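Local atomic coordinates of secretory-abundant heat soluble protein 1 (Ramazzottius varieornatus, PDB entry 5XN9), a protein that acts as a secreted molecular shield during desiccation in tardigrades and has a fold related to fatty acid binding proteins. Residues W46-G49 and D50-H53. Numbering follows the deposited sequence.
Sequences WKEG and DHYH. With EDO (1,2-ethanediol), chain H.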
loop_
_atom_site.group_PDB
_atom_site.type_symbol
_atom_site.label_atom_id
_atom_site.label_comp_id
_atom_site.label_asym_id
_atom_site.label_seq_id
_atom_site.Cartn_x
_atom_site.Cartn_y
_atom_site.Cartn_z
ATOM N N TRP A 46 1.461 9.961 7.106
ATOM C CA TRP A 46 1.353 11.069 8.044
ATOM C C TRP A 46 0.401 12.110 7.484
ATOM O O TRP A 46 0.024 12.078 6.306
ATOM C CB TRP A 46 2.720 11.675 8.383
ATOM C CG TRP A 46 3.394 12.440 7.280
ATOM C CD1 TRP A 46 3.454 13.805 7.151
ATOM C CD2 TRP A 46 4.148 11.904 6.184
ATOM N NE1 TRP A 46 4.187 14.145 6.039
ATOM C CE2 TRP A 46 4.629 13.000 5.430
ATOM C CE3 TRP A 46 4.463 10.608 5.766
ATOM C CZ2 TRP A 46 5.407 12.837 4.280
ATOM C CZ3 TRP A 46 5.229 10.448 4.611
ATOM C CH2 TRP A 46 5.692 11.559 3.888
ATOM N N LYS A 47 -0.022 13.014 8.357
ATOM C CA LYS A 47 -0.992 14.033 7.994
ATOM C C LYS A 47 -0.311 15.387 7.874
ATOM O O LYS A 47 0.598 15.714 8.654
ATOM C CB LYS A 47 -2.125 14.101 9.014
ATOM C CG LYS A 47 -3.344 14.864 8.527
ATOM C CD LYS A 47 -4.478 14.785 9.527
ATOM C CE LYS A 47 -5.693 15.532 9.021
ATOM N NZ LYS A 47 -6.828 15.489 9.991
ATOM N N GLU A 48 -0.758 16.174 6.887
ATOM C CA GLU A 48 -0.248 17.527 6.626
ATOM C C GLU A 48 -1.441 18.452 6.457
ATOM O O GLU A 48 -1.872 18.725 5.335
ATOM C CB GLU A 48 0.626 17.547 5.379
ATOM C CG GLU A 48 1.925 16.790 5.518
ATOM C CD GLU A 48 2.920 17.477 6.437
ATOM O OE1 GLU A 48 4.050 16.966 6.550
ATOM O OE2 GLU A 48 2.593 18.533 7.025
ATOM N N GLY A 49 -1.983 18.918 7.567
ATOM C CA GLY A 49 -3.098 19.838 7.531
ATOM C C GLY A 49 -4.350 19.211 6.964
ATOM O O GLY A 49 -5.066 18.487 7.659
ATOM N N ASP A 50 -4.605 19.476 5.685
ATOM C CA ASP A 50 -5.835 19.081 5.018
ATOM C C ASP A 50 -5.662 17.860 4.130
ATOM O O ASP A 50 -6.560 17.547 3.346
ATOM C CB ASP A 50 -6.392 20.251 4.198
ATOM C CG ASP A 50 -5.388 20.804 3.179
ATOM O OD1 ASP A 50 -4.236 20.336 3.121
ATOM O OD2 ASP A 50 -5.757 21.745 2.440
ATOM N N HIS A 51 -4.533 17.168 4.227
ATOM C CA HIS A 51 -4.300 16.001 3.392
ATOM C C HIS A 51 -3.310 15.095 4.104
ATOM O O HIS A 51 -2.725 15.461 5.130
ATOM C CB HIS A 51 -3.800 16.392 1.996
ATOM C CG HIS A 51 -2.453 17.050 1.994
ATOM N ND1 HIS A 51 -2.265 18.359 2.388
ATOM C CD2 HIS A 51 -1.235 16.589 1.623
ATOM C CE1 HIS A 51 -0.984 18.669 2.272
ATOM N NE2 HIS A 51 -0.337 17.613 1.813
ATOM N N TYR A 52 -3.163 13.893 3.562
ATOM C CA TYR A 52 -2.210 12.919 4.053
ATOM C C TYR A 52 -1.141 12.675 3.006
ATOM O O TYR A 52 -1.354 12.881 1.805
ATOM C CB TYR A 52 -2.889 11.572 4.333
ATOM C CG TYR A 52 -3.813 11.576 5.520
ATOM C CD1 TYR A 52 -5.141 11.957 5.387
ATOM C CD2 TYR A 52 -3.362 11.183 6.781
ATOM C CE1 TYR A 52 -5.996 11.960 6.489
ATOM C CE2 TYR A 52 -4.203 11.175 7.880
ATOM C CZ TYR A 52 -5.513 11.563 7.732
ATOM O OH TYR A 52 -6.334 11.544 8.829
ATOM N N HIS A 53 0.028 12.250 3.471
ATOM C CA HIS A 53 1.044 11.677 2.603
ATOM C C HIS A 53 1.233 10.210 2.928
ATOM O O HIS A 53 1.189 9.807 4.096
ATOM C CB HIS A 53 2.387 12.379 2.768
ATOM C CG HIS A 53 2.433 13.722 2.127
ATOM N ND1 HIS A 53 3.116 13.962 0.956
ATOM C CD2 HIS A 53 1.870 14.900 2.483
ATOM C CE1 HIS A 53 2.996 15.237 0.634
ATOM N NE2 HIS A 53 2.230 15.826 1.534
HETATM C C1 EDO H . 0.549 19.515 11.518
HETATM O O1 EDO H . 1.144 20.797 11.752
HETATM C C2 EDO H . -0.653 19.660 10.591
HETATM O O2 EDO H . -1.280 18.384 10.424
HETATM O O HOH W 1 -8.603 12.977 8.674
#
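Glu48 N donates to His51 O at 2.7 Å, a nearly straight bond that closes the tight end of a beta hairpin. The hairpin joins the antiparallel strands 42-48 and 51-58, which are neighbours in the sheet of this protein related to fatty acid binding proteins. A type II' turn from Glu48 to His51 reverses the chain. Gly49 takes its second position with a positive phi of 66°, which suits a glycine. Trp46 and His53 form a hydrogen-bonded pair, with His53 N 2.8 Å from Trp46 O. On their face of the sheet, the Trp46 indole lies over His53 CB, which sits 3.5 Å from the centroid of its six-membered ring. With chi1 at 70°, Trp46 CG stands between the backbone N and the carbonyl carbon, and this swings the indole across the hairpin. Trp46 NE1 also donates to Glu48 OE1, which lies in the indole plane. Replacing Trp46 by an alanine is likely to leave His53 CB without its aromatic cover and Glu48 OE1 without this donor. Glu48 OE2 bonds to Ser1 N, and His53 ND1 to Asp66. On the other face, Lys47 runs extended across Tyr52, its CG 4.0 Å from the ring centroid. Near the turn, Glu48 CB covers one face of the His51 ring. At that ring's edge, His51 ND1 donates to Asp50 OD1 at 2.9 Å and 171°.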